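Local coordinates for RsfP (Uncultured bacterium, PDB 4GLJ), which probably catalyses the phosphorolysis of methylthioadenosine and binds the dye rhodamine B, at residues A[63-68]-A[197-202]; A[22-27]-A[94-99]; A[15-20]-A[83-88]. One frame throughout, in Å; residues are numbered along the deposited sequence.

Contact 1: residues A[63-68]-A[197-202]. With RHB (N-[9-(2-carboxyphenyl)-6-(diethylamino)-3H-xanthen-3-ylidene]-N-ethylethanaminium), chain C; RHB (N-[9-(2-carboxyphenyl)-6-(diethylamino)-3H-xanthen-3-ylidene]-N-ethylethanaminium), chain B.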
loop_
_atom_site.group_PDB
_atom_site.type_symbol
_atom_site.label_atom_id
_atom_site.label_comp_id
_atom_site.label_asym_id
_atom_site.label_seq_id
_atom_site.Cartn_x
_atom_site.Cartn_y
_atom_site.Cartn_z
ATOM N N THR A 63 -4.996 -23.663 11.766
ATOM C CA THR A 63 -3.634 -23.485 11.210
ATOM C C THR A 63 -3.734 -22.443 10.175
ATOM O O THR A 63 -4.344 -22.692 9.139
ATOM C CB THR A 63 -3.162 -24.744 10.472
ATOM O OG1 THR A 63 -3.321 -25.830 11.361
ATOM C CG2 THR A 63 -1.707 -24.592 10.125
ATOM N N ARG A 64 -3.151 -21.261 10.430
ATOM C CA ARG A 64 -3.286 -20.172 9.510
ATOM C C ARG A 64 -2.862 -20.479 8.020
ATOM O O ARG A 64 -3.539 -20.052 7.036
ATOM C CB ARG A 64 -2.447 -18.989 10.098
ATOM C CG ARG A 64 -2.540 -17.791 9.230
ATOM C CD ARG A 64 -1.734 -16.634 9.757
ATOM N NE ARG A 64 -2.152 -16.143 11.084
ATOM C CZ ARG A 64 -1.457 -16.198 12.221
ATOM N NH1 ARG A 64 -0.298 -16.850 12.303
ATOM N NH2 ARG A 64 -1.971 -15.652 13.341
ATOM N N HIS A 65 -1.752 -21.193 7.871
ATOM C CA HIS A 65 -1.192 -21.481 6.519
ATOM C C HIS A 65 -1.718 -22.708 5.870
ATOM O O HIS A 65 -1.321 -23.007 4.757
ATOM C CB HIS A 65 0.322 -21.529 6.550
ATOM C CG HIS A 65 0.954 -20.194 6.874
ATOM N ND1 HIS A 65 1.071 -19.213 5.966
ATOM C CD2 HIS A 65 1.403 -19.666 8.084
ATOM C CE1 HIS A 65 1.663 -18.121 6.530
ATOM N NE2 HIS A 65 1.838 -18.385 7.833
ATOM N N GLY A 66 -2.688 -23.364 6.521
ATOM C CA GLY A 66 -3.266 -24.641 6.096
ATOM C C GLY A 66 -2.373 -25.827 6.371
ATOM O O GLY A 66 -1.199 -25.675 6.739
ATOM N N GLN A 67 -2.902 -27.031 6.141
ATOM C CA GLN A 67 -2.053 -28.209 6.243
ATOM C C GLN A 67 -0.912 -28.198 5.224
ATOM O O GLN A 67 -1.045 -27.745 4.066
ATOM C CB GLN A 67 -2.869 -29.515 6.229
ATOM C CG GLN A 67 -2.290 -30.568 7.197
ATOM C CD GLN A 67 -1.795 -29.979 8.532
ATOM O OE1 GLN A 67 -0.568 -29.863 8.775
ATOM N NE2 GLN A 67 -2.743 -29.570 9.389
ATOM N N GLY A 68 0.249 -28.574 5.719
ATOM C CA GLY A 68 1.422 -28.622 4.893
ATOM C C GLY A 68 1.986 -27.272 4.635
ATOM O O GLY A 68 2.855 -27.121 3.763
ATOM N N GLY A 197 6.232 -9.120 11.040
ATOM C CA GLY A 197 5.611 -10.372 10.611
ATOM C C GLY A 197 4.765 -10.088 9.350
ATOM O O GLY A 197 4.823 -8.980 8.829
ATOM N N MET A 198 4.046 -11.104 8.834
ATOM C CA MET A 198 3.318 -10.930 7.546
ATOM C C MET A 198 1.852 -11.242 7.683
ATOM O O MET A 198 1.117 -11.200 6.668
ATOM C CB MET A 198 3.959 -11.831 6.476
ATOM C CG MET A 198 5.454 -11.517 6.244
ATOM S SD MET A 198 6.104 -12.513 4.897
ATOM C CE MET A 198 7.784 -11.944 4.914
ATOM N N THR A 199 1.417 -11.628 8.894
ATOM C CA THR A 199 0.058 -12.247 8.942
ATOM C C THR A 199 -0.977 -11.590 9.906
ATOM O O THR A 199 -2.203 -11.813 9.724
ATOM C CB THR A 199 0.135 -13.761 9.357
ATOM O OG1 THR A 199 0.841 -13.844 10.626
ATOM C CG2 THR A 199 0.868 -14.557 8.351
ATOM N N ASN A 200 -0.528 -10.846 10.931
ATOM C CA ASN A 200 -1.484 -10.439 11.952
ATOM C C ASN A 200 -2.362 -9.250 11.533
ATOM O O ASN A 200 -3.337 -8.939 12.213
ATOM C CB ASN A 200 -0.788 -10.275 13.317
ATOM C CG ASN A 200 -0.455 -11.669 13.953
ATOM O OD1 ASN A 200 -0.614 -11.841 15.142
ATOM N ND2 ASN A 200 -0.164 -12.708 13.110
ATOM N N MET A 201 -2.075 -8.665 10.369
ATOM C CA MET A 201 -3.026 -7.788 9.657
ATOM C C MET A 201 -3.352 -8.458 8.337
ATOM O O MET A 201 -2.445 -8.861 7.627
ATOM C CB MET A 201 -2.427 -6.390 9.432
ATOM C CG MET A 201 -2.284 -5.562 10.712
ATOM S SD MET A 201 -3.946 -4.976 11.194
ATOM C CE MET A 201 -3.556 -3.975 12.624
ATOM N N PRO A 202 -4.635 -8.575 7.969
ATOM C CA PRO A 202 -5.776 -7.846 8.572
ATOM C C PRO A 202 -6.460 -8.642 9.695
ATOM O O PRO A 202 -7.478 -8.191 10.169
ATOM C CB PRO A 202 -6.736 -7.687 7.379
ATOM C CG PRO A 202 -6.515 -8.986 6.638
ATOM C CD PRO A 202 -5.010 -9.163 6.657
HETATM O O2 RHB C . 15.416 -15.663 10.399
HETATM C C26 RHB C . 15.467 -16.910 10.300
HETATM C C19 RHB C . 14.211 -17.578 9.810
HETATM C C14 RHB C . 13.241 -16.789 9.246
HETATM C C15 RHB C . 12.065 -17.365 8.778
HETATM C C16 RHB C . 11.829 -18.729 8.901
HETATM C C17 RHB C . 12.800 -19.532 9.489
HETATM C C18 RHB C . 13.977 -18.947 9.943
HETATM C C9 RHB C . 13.461 -15.336 9.052
HETATM C C8 RHB C . 14.781 -14.839 8.612
HETATM C C13 RHB C . 15.801 -15.766 8.444
HETATM C C12 RHB C . 17.061 -15.342 8.060
HETATM C C11 RHB C . 17.314 -13.994 7.826
HETATM N N1 RHB C . 18.640 -13.665 7.427
HETATM C C35 RHB C . 19.014 -14.407 6.204
HETATM C C36 RHB C . 19.963 -15.552 6.505
HETATM C C22 RHB C . 18.849 -12.219 7.194
HETATM C C23 RHB C . 19.691 -11.991 5.950
HETATM C C10 RHB C . 16.273 -13.055 7.996
HETATM C C7 RHB C . 14.978 -13.470 8.387
HETATM O O1 RHB C . 13.917 -12.569 8.579
HETATM C C1 RHB C . 12.638 -12.984 8.976
HETATM C C2 RHB C . 12.373 -14.348 9.216
HETATM C C6 RHB C . 11.574 -12.082 9.154
HETATM C C5 RHB C . 10.328 -12.602 9.558
HETATM C C4 RHB C . 10.091 -13.942 9.800
HETATM C C3 RHB C . 11.129 -14.827 9.620
HETATM N N2 RHB C . 9.229 -11.777 9.680
HETATM C C24 RHB C . 9.491 -10.837 8.611
HETATM C C25 RHB C . 8.223 -10.734 7.814
HETATM C C33 RHB C . 8.094 -12.526 9.135
HETATM C C34 RHB C . 7.736 -13.714 10.015
HETATM O O3 RHB C . 16.498 -17.563 10.627
HETATM O O2 RHB B . 10.952 -23.184 4.763
HETATM C C26 RHB B . 12.048 -22.662 4.479
HETATM C C19 RHB B . 12.343 -21.248 4.858
HETATM C C14 RHB B . 11.577 -20.437 5.694
HETATM C C15 RHB B . 12.028 -19.147 5.946
HETATM C C16 RHB B . 13.190 -18.644 5.396
HETATM C C17 RHB B . 13.936 -19.442 4.565
HETATM C C18 RHB B . 13.505 -20.737 4.316
HETATM C C9 RHB B . 10.297 -20.771 6.394
HETATM C C8 RHB B . 9.446 -19.615 6.808
HETATM C C13 RHB B . 9.810 -18.302 6.547
HETATM C C12 RHB B . 9.014 -17.220 6.930
HETATM C C11 RHB B . 7.810 -17.441 7.560
HETATM N N1 RHB B . 7.005 -16.371 8.013
HETATM C C35 RHB B . 7.992 -15.433 8.583
HETATM C C36 RHB B . 8.968 -16.276 9.387
HETATM C C22 RHB B . 6.044 -15.697 7.092
HETATM C C23 RHB B . 4.675 -16.393 7.156
HETATM C C10 RHB B . 7.474 -18.757 7.844
HETATM C C7 RHB B . 8.265 -19.835 7.461
HETATM O O1 RHB B . 7.862 -21.115 7.743
HETATM C C1 RHB B . 8.582 -22.232 7.414
HETATM C C2 RHB B . 9.797 -22.139 6.748
HETATM C C6 RHB B . 8.059 -23.469 7.758
HETATM C C5 RHB B . 8.729 -24.636 7.447
HETATM C C4 RHB B . 9.944 -24.563 6.779
HETATM C C3 RHB B . 10.478 -23.318 6.432
HETATM N N2 RHB B . 8.165 -25.866 7.833
HETATM C C24 RHB B . 6.908 -26.155 7.114
HETATM C C25 RHB B . 6.062 -27.075 7.972
HETATM C C33 RHB B . 9.146 -26.960 7.677
HETATM C C34 RHB B . 8.789 -28.075 8.641
HETATM O O3 RHB B . 12.950 -23.304 3.907
#

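Contact 2: residues A[22-27]-A[94-99]. With RHB (N-[9-(2-carboxyphenyl)-6-(diethylamino)-3H-xanthen-3-ylidene]-N-ethylethanaminium), chain B; RHB (N-[9-(2-carboxyphenyl)-6-(diethylamino)-3H-xanthen-3-ylidene]-N-ethylethanaminium), chain C.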
loop_
_atom_site.group_PDB
_atom_site.type_symbol
_atom_site.label_atom_id
_atom_site.label_comp_id
_atom_site.label_asym_id
_atom_site.label_seq_id
_atom_site.Cartn_x
_atom_site.Cartn_y
_atom_site.Cartn_z
ATOM N N SER A 22 3.551 -20.092 11.562
ATOM C CA SER A 22 4.586 -20.961 11.037
ATOM C C SER A 22 5.112 -21.875 12.156
ATOM O O SER A 22 5.433 -21.391 13.241
ATOM C CB SER A 22 5.715 -20.145 10.453
ATOM O OG SER A 22 5.274 -19.466 9.291
ATOM N N GLY A 23 5.233 -23.197 11.862
ATOM C CA GLY A 23 5.733 -24.160 12.824
ATOM C C GLY A 23 4.626 -24.767 13.691
ATOM O O GLY A 23 4.869 -25.745 14.337
ATOM N N LEU A 24 3.441 -24.163 13.739
ATOM C CA LEU A 24 2.240 -24.719 14.436
ATOM C C LEU A 24 1.095 -25.265 13.543
ATOM O O LEU A 24 0.123 -24.536 13.206
ATOM C CB LEU A 24 1.643 -23.670 15.365
ATOM C CG LEU A 24 2.404 -23.315 16.635
ATOM C CD1 LEU A 24 3.363 -22.179 16.301
ATOM C CD2 LEU A 24 1.333 -22.902 17.651
ATOM N N TYR A 25 1.169 -26.563 13.247
ATOM C CA TYR A 25 0.253 -27.240 12.309
ATOM C C TYR A 25 -0.740 -28.081 13.088
ATOM O O TYR A 25 -1.821 -28.387 12.585
ATOM C CB TYR A 25 1.042 -28.031 11.223
ATOM C CG TYR A 25 2.052 -27.068 10.614
ATOM C CD1 TYR A 25 3.428 -27.346 10.590
ATOM C CD2 TYR A 25 1.608 -25.798 10.165
ATOM C CE1 TYR A 25 4.335 -26.401 10.073
ATOM C CE2 TYR A 25 2.485 -24.841 9.676
ATOM C CZ TYR A 25 3.834 -25.132 9.625
ATOM O OH TYR A 25 4.657 -24.158 9.118
ATOM N N GLN A 26 -0.388 -28.407 14.329
ATOM C CA GLN A 26 -1.356 -28.980 15.246
ATOM C C GLN A 26 -1.176 -28.620 16.729
ATOM O O GLN A 26 -0.114 -28.141 17.150
ATOM C CB GLN A 26 -1.449 -30.508 15.074
ATOM C CG GLN A 26 -0.170 -31.287 15.279
ATOM C CD GLN A 26 -0.486 -32.699 15.703
ATOM O OE1 GLN A 26 -1.322 -33.364 15.085
ATOM N NE2 GLN A 26 0.145 -33.154 16.785
ATOM N N MET A 27 -2.249 -28.839 17.489
ATOM C CA MET A 27 -2.188 -28.871 18.929
ATOM C C MET A 27 -2.322 -30.307 19.446
ATOM O O MET A 27 -3.411 -30.719 19.823
ATOM C CB MET A 27 -3.273 -28.001 19.532
ATOM C CG MET A 27 -2.875 -26.553 19.627
ATOM S SD MET A 27 -3.971 -25.589 20.694
ATOM C CE MET A 27 -5.581 -25.669 19.890
ATOM N N VAL A 94 -6.036 -16.164 20.548
ATOM C CA VAL A 94 -4.615 -15.982 20.659
ATOM C C VAL A 94 -4.009 -16.372 19.315
ATOM O O VAL A 94 -4.071 -17.493 18.873
ATOM C CB VAL A 94 -3.949 -16.825 21.783
ATOM C CG1 VAL A 94 -2.423 -16.553 21.828
ATOM C CG2 VAL A 94 -4.566 -16.426 23.129
ATOM N N SER A 95 -3.328 -15.423 18.705
ATOM C CA SER A 95 -2.637 -15.646 17.420
ATOM C C SER A 95 -1.177 -15.950 17.805
ATOM O O SER A 95 -0.540 -15.232 18.592
ATOM C CB SER A 95 -2.618 -14.306 16.644
ATOM O OG SER A 95 -1.449 -14.309 15.786
ATOM N N VAL A 96 -0.644 -17.000 17.256
ATOM C CA VAL A 96 0.681 -17.401 17.582
ATOM C C VAL A 96 1.470 -17.300 16.312
ATOM O O VAL A 96 1.158 -18.019 15.356
ATOM C CB VAL A 96 0.737 -18.838 18.137
ATOM C CG1 VAL A 96 2.209 -19.143 18.449
ATOM C CG2 VAL A 96 -0.173 -18.984 19.393
ATOM N N SER A 97 2.416 -16.351 16.261
ATOM C CA SER A 97 3.061 -15.978 14.999
ATOM C C SER A 97 4.584 -15.877 15.056
ATOM O O SER A 97 5.133 -15.319 16.031
ATOM C CB SER A 97 2.551 -14.614 14.607
ATOM O OG SER A 97 1.173 -14.797 14.411
ATOM N N ALA A 98 5.241 -16.333 13.980
ATOM C CA ALA A 98 6.699 -16.261 13.895
ATOM C C ALA A 98 6.996 -14.832 13.455
ATOM O O ALA A 98 6.280 -14.277 12.555
ATOM C CB ALA A 98 7.251 -17.243 12.854
ATOM N N VAL A 99 7.999 -14.211 14.080
ATOM C CA VAL A 99 8.369 -12.843 13.695
ATOM C C VAL A 99 9.880 -12.691 13.608
ATOM O O VAL A 99 10.687 -13.524 14.102
ATOM C CB VAL A 99 7.842 -11.746 14.684
ATOM C CG1 VAL A 99 6.311 -11.723 14.651
ATOM C CG2 VAL A 99 8.480 -11.921 16.081
HETATM O O2 RHB B . 10.952 -23.184 4.763
HETATM C C26 RHB B . 12.048 -22.662 4.479
HETATM C C19 RHB B . 12.343 -21.248 4.858
HETATM C C14 RHB B . 11.577 -20.437 5.694
HETATM C C15 RHB B . 12.028 -19.147 5.946
HETATM C C16 RHB B . 13.190 -18.644 5.396
HETATM C C17 RHB B . 13.936 -19.442 4.565
HETATM C C18 RHB B . 13.505 -20.737 4.316
HETATM C C9 RHB B . 10.297 -20.771 6.394
HETATM C C8 RHB B . 9.446 -19.615 6.808
HETATM C C13 RHB B . 9.810 -18.302 6.547
HETATM C C12 RHB B . 9.014 -17.220 6.930
HETATM C C11 RHB B . 7.810 -17.441 7.560
HETATM N N1 RHB B . 7.005 -16.371 8.013
HETATM C C35 RHB B . 7.992 -15.433 8.583
HETATM C C36 RHB B . 8.968 -16.276 9.387
HETATM C C22 RHB B . 6.044 -15.697 7.092
HETATM C C23 RHB B . 4.675 -16.393 7.156
HETATM C C10 RHB B . 7.474 -18.757 7.844
HETATM C C7 RHB B . 8.265 -19.835 7.461
HETATM O O1 RHB B . 7.862 -21.115 7.743
HETATM C C1 RHB B . 8.582 -22.232 7.414
HETATM C C2 RHB B . 9.797 -22.139 6.748
HETATM C C6 RHB B . 8.059 -23.469 7.758
HETATM C C5 RHB B . 8.729 -24.636 7.447
HETATM C C4 RHB B . 9.944 -24.563 6.779
HETATM C C3 RHB B . 10.478 -23.318 6.432
HETATM N N2 RHB B . 8.165 -25.866 7.833
HETATM C C24 RHB B . 6.908 -26.155 7.114
HETATM C C25 RHB B . 6.062 -27.075 7.972
HETATM C C33 RHB B . 9.146 -26.960 7.677
HETATM C C34 RHB B . 8.789 -28.075 8.641
HETATM O O3 RHB B . 12.950 -23.304 3.907
HETATM O O2 RHB C . 15.416 -15.663 10.399
HETATM C C26 RHB C . 15.467 -16.910 10.300
HETATM C C19 RHB C . 14.211 -17.578 9.810
HETATM C C14 RHB C . 13.241 -16.789 9.246
HETATM C C15 RHB C . 12.065 -17.365 8.778
HETATM C C16 RHB C . 11.829 -18.729 8.901
HETATM C C17 RHB C . 12.800 -19.532 9.489
HETATM C C18 RHB C . 13.977 -18.947 9.943
HETATM C C9 RHB C . 13.461 -15.336 9.052
HETATM C C8 RHB C . 14.781 -14.839 8.612
HETATM C C13 RHB C . 15.801 -15.766 8.444
HETATM C C12 RHB C . 17.061 -15.342 8.060
HETATM C C11 RHB C . 17.314 -13.994 7.826
HETATM N N1 RHB C . 18.640 -13.665 7.427
HETATM C C35 RHB C . 19.014 -14.407 6.204
HETATM C C36 RHB C . 19.963 -15.552 6.505
HETATM C C22 RHB C . 18.849 -12.219 7.194
HETATM C C23 RHB C . 19.691 -11.991 5.950
HETATM C C10 RHB C . 16.273 -13.055 7.996
HETATM C C7 RHB C . 14.978 -13.470 8.387
HETATM O O1 RHB C . 13.917 -12.569 8.579
HETATM C C1 RHB C . 12.638 -12.984 8.976
HETATM C C2 RHB C . 12.373 -14.348 9.216
HETATM C C6 RHB C . 11.574 -12.082 9.154
HETATM C C5 RHB C . 10.328 -12.602 9.558
HETATM C C4 RHB C . 10.091 -13.942 9.800
HETATM C C3 RHB C . 11.129 -14.827 9.620
HETATM N N2 RHB C . 9.229 -11.777 9.680
HETATM C C24 RHB C . 9.491 -10.837 8.611
HETATM C C25 RHB C . 8.223 -10.734 7.814
HETATM C C33 RHB C . 8.094 -12.526 9.135
HETATM C C34 RHB C . 7.736 -13.714 10.015
HETATM O O3 RHB C . 16.498 -17.563 10.627
#

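Contact 3: residues A[15-20]-A[83-88]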
loop_
_atom_site.group_PDB
_atom_site.type_symbol
_atom_site.label_atom_id
_atom_site.label_comp_id
_atom_site.label_asym_id
_atom_site.label_seq_id
_atom_site.Cartn_x
_atom_site.Cartn_y
_atom_site.Cartn_z
ATOM N N ASP A 15 -15.116 -21.053 23.231
ATOM C CA ASP A 15 -15.074 -19.679 23.672
ATOM C C ASP A 15 -13.718 -19.092 23.268
ATOM O O ASP A 15 -13.541 -17.868 23.271
ATOM C CB ASP A 15 -15.159 -19.754 25.189
ATOM C CG ASP A 15 -15.271 -18.419 25.850
ATOM O OD1 ASP A 15 -16.188 -17.653 25.482
ATOM O OD2 ASP A 15 -14.475 -18.167 26.807
ATOM N N ILE A 16 -12.760 -19.979 23.019
ATOM C CA ILE A 16 -11.349 -19.613 22.895
ATOM C C ILE A 16 -10.789 -20.293 21.641
ATOM O O ILE A 16 -11.106 -21.476 21.412
ATOM C CB ILE A 16 -10.523 -20.175 24.078
ATOM C CG1 ILE A 16 -11.062 -19.624 25.404
ATOM C CG2 ILE A 16 -9.012 -19.792 23.891
ATOM C CD1 ILE A 16 -10.541 -20.403 26.634
ATOM N N ALA A 17 -10.014 -19.547 20.837
ATOM C CA ALA A 17 -9.382 -20.079 19.636
ATOM C C ALA A 17 -7.930 -19.750 19.591
ATOM O O ALA A 17 -7.490 -18.679 20.025
ATOM C CB ALA A 17 -10.104 -19.581 18.391
ATOM N N ILE A 18 -7.154 -20.688 19.070
ATOM C CA ILE A 18 -5.762 -20.456 18.835
ATOM C C ILE A 18 -5.575 -20.475 17.300
ATOM O O ILE A 18 -5.988 -21.449 16.623
ATOM C CB ILE A 18 -4.916 -21.569 19.438
ATOM C CG1 ILE A 18 -5.241 -21.774 20.948
ATOM C CG2 ILE A 18 -3.415 -21.374 19.177
ATOM C CD1 ILE A 18 -4.978 -20.506 21.775
ATOM N N ILE A 19 -4.909 -19.427 16.770
ATOM C CA ILE A 19 -4.609 -19.371 15.341
ATOM C C ILE A 19 -3.141 -19.593 15.282
ATOM O O ILE A 19 -2.325 -18.793 15.778
ATOM C CB ILE A 19 -5.005 -18.025 14.643
ATOM C CG1 ILE A 19 -6.490 -17.780 14.797
ATOM C CG2 ILE A 19 -4.527 -18.087 13.164
ATOM C CD1 ILE A 19 -6.986 -16.472 14.175
ATOM N N GLY A 20 -2.763 -20.761 14.728
ATOM C CA GLY A 20 -1.385 -21.169 14.731
ATOM C C GLY A 20 -0.616 -20.775 13.458
ATOM O O GLY A 20 -1.059 -21.168 12.343
ATOM N N TYR A 83 -14.490 -15.256 10.341
ATOM C CA TYR A 83 -15.927 -15.465 10.321
ATOM C C TYR A 83 -16.256 -16.870 10.904
ATOM O O TYR A 83 -17.192 -17.068 11.725
ATOM C CB TYR A 83 -16.498 -15.384 8.906
ATOM C CG TYR A 83 -18.033 -15.269 8.865
ATOM C CD1 TYR A 83 -18.661 -14.018 8.826
ATOM C CD2 TYR A 83 -18.868 -16.409 8.886
ATOM C CE1 TYR A 83 -20.067 -13.907 8.791
ATOM C CE2 TYR A 83 -20.270 -16.308 8.857
ATOM C CZ TYR A 83 -20.851 -15.042 8.814
ATOM O OH TYR A 83 -22.226 -14.906 8.823
ATOM N N ALA A 84 -15.511 -17.871 10.461
ATOM C CA ALA A 84 -15.722 -19.252 10.959
ATOM C C ALA A 84 -15.584 -19.342 12.507
ATOM O O ALA A 84 -16.379 -19.999 13.160
ATOM C CB ALA A 84 -14.742 -20.183 10.253
ATOM N N LEU A 85 -14.621 -18.632 13.082
ATOM C CA LEU A 85 -14.360 -18.726 14.523
ATOM C C LEU A 85 -15.508 -17.995 15.217
ATOM O O LEU A 85 -16.017 -18.468 16.225
ATOM C CB LEU A 85 -13.012 -18.103 14.891
ATOM C CG LEU A 85 -11.783 -18.872 14.387
ATOM C CD1 LEU A 85 -10.493 -18.143 14.744
ATOM C CD2 LEU A 85 -11.743 -20.313 14.958
ATOM N N LYS A 86 -15.918 -16.843 14.668
ATOM C CA LYS A 86 -17.177 -16.236 15.125
ATOM C C LYS A 86 -18.386 -17.172 15.165
ATOM O O LYS A 86 -19.113 -17.176 16.164
ATOM C CB LYS A 86 -17.524 -14.964 14.306
ATOM C CG LYS A 86 -18.680 -14.218 14.952
ATOM C CD LYS A 86 -18.192 -13.620 16.306
ATOM C CE LYS A 86 -19.369 -12.796 16.880
ATOM N NZ LYS A 86 -18.972 -12.034 18.119
ATOM N N THR A 87 -18.600 -17.986 14.143
ATOM C CA THR A 87 -19.726 -18.893 14.148
ATOM C C THR A 87 -19.623 -19.940 15.266
ATOM O O THR A 87 -20.640 -20.512 15.679
ATOM C CB THR A 87 -19.956 -19.627 12.812
ATOM O OG1 THR A 87 -18.922 -20.602 12.599
ATOM C CG2 THR A 87 -20.052 -18.640 11.640
ATOM N N LEU A 88 -18.426 -20.168 15.791
ATOM C CA LEU A 88 -18.278 -21.179 16.877
ATOM C C LEU A 88 -18.534 -20.527 18.241
ATOM O O LEU A 88 -18.531 -21.187 19.267
ATOM C CB LEU A 88 -16.848 -21.774 16.809
ATOM C CG LEU A 88 -16.573 -22.698 15.601
ATOM C CD1 LEU A 88 -15.092 -23.069 15.420
ATOM C CD2 LEU A 88 -17.416 -23.965 15.786
#

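Contact 1: residues A[63-68]-A[197-202]
One face of the Arg64 guanidinium carries both Thr199 OG1 and Asn200 ND2, set 3.5 and 3.4 Å above its plane and displaced toward its rim. The Asn200 amide is tilted 51° from that plane, and its ND2 lies 3.5 Å from Arg64 NH2, a donor beside a donor and no bond. The His65 ring meets Thr199 obliquely, NE2 lying 4.0 Å from Thr199 CG2, while CE1 approaches C23 of rhodamine B (chain B) at 3.5 Å; ND1 bonds Leu71 O, and His69 stacks on the ring. Arg64 leaves its backbone stretched through CG and CD, which lays CD against Thr199 CB at 3.5 Å; the bend at chi3 (-62°) then turns NE to its salt bridge with Glu203. A leucine in place of Arg64 would probably strand the Glu203 carboxylate without its charged mate and take one grip off the anion. Asn200 OD1 bonds Thr216 OG1 and Ser95 OG, the latter weakly bonded by Arg64 NH2. Arg64 NH1 forms a salt bridge and His65 NE2 a hydrogen bond to one phosphate ion, where Thr199 OG1 comes doubtfully close; the ion probably came from the crystallisation liquor, but the lining is consistent with a nucleoside phosphorylase phosphate site.

Contact 2: residues A[22-27]-A[94-99]
A single phosphate oxygen, O2, is held from both segments at once, by the backbone N-H of Ser22 and that of Ala98. Segment 22-27 is the loop following strand 16-20, whose parallel neighbour in the phosphorylase-superfamily sheet, strand 92-101, carries Ala98. Beside the ion the side chains meet carbon to carbon, Ser22 CB standing 4.1 Å from Ala98 CB. Ser22 OG bonds His69 NE2. Ala98 CB also faces the dye, 4.0 Å from C36 of rhodamine B (chain B), making this corner a shared wall of the anion site and the dye pocket. Farther from the pocket, Leu24 crosses Val96 at about a right angle. Leu24 CD1 and Leu24 CD2 are each 3.9 Å from Val96 CG1. That branch projects opposite the backbone N of Val96 (chi1 -180°), which brings it under the leucine fork, and Ala249 and Ile253 of helix 237-263 pack on the same valine. Ser97 points away from the loop, and its OG donates to Ser95 OG at 3.0 Å while receiving Asn200 ND2.

Contact 3: residues A[15-20]-A[83-88]
Leu85 leaves helix 78-87 with CB aimed at strand 16-20, and its side chain makes the close contacts from the helix side. CB itself is still 4.8 Å from Ala17 CB, and CG, at 4.4 Å from Ala17 CB, only begins the approach. The methyls complete it. CG lies opposite the carbonyl carbon (chi1 -69°), and chi2 near 177° throws CD1 outward as the farthest point of the chain, where it touches two strand residues together: Ala17 CB at 3.9 Å and Ile19 CD1 at 3.9 Å. CD2 takes the other branch and rests on Ala17 CB alone, also at 3.9 Å, so the alanine methyl is touched by both branches. Ile19 answers from the strand with an extended arm, its chi2 of 179° carrying CD1 out to the leucine although its CB is not aimed at the helix. This packing belongs to a beta-alpha-beta crossover: strand 57-63, helix 78-87 and strand 92-101 follow in sequence, the two strands run parallel, and strand 16-20 lies between them in the sheet, so the connecting helix passes over it. Ile93 of strand 92-101 touches both Leu85 and Ile19, extending the apolar patch beneath the helix. Ile18 turns to the far side of the sheet, against Ile253 of helix 237-263, which gives the region its three-layered alpha/beta/alpha section. At the start of the strand segment Asp15 OD1 forms a salt bridge with Arg91. In the helix segment, Thr87 OG1 donates back to Ala84 O at 2.7 Å, and the same carbonyl oxygen receives a weak bond from Leu88 N.

In the fold
The three contacts interleave along the chain: 15-20, 22-27, 63-68, 83-88, 94-99 and 197-202 supply first the leading segments of contacts 3, 2 and 1 and then their partners in the same order. Contacts 1 and 2 have centres about 8 Å apart and share the two rhodamine B molecules and the phosphate; contact 3 lies about 14 Å from the centre of each. The sheet ties them together, since strand 16-20 pairs with strand 92-101 through Val96 N to Ile19 O, and Arg64 N bonds Gly20 O. Contact 3 lies in the helix-backed core, whereas contact 1 and the Ser22-Ala98 end of contact 2 line the pocket, probably the active site.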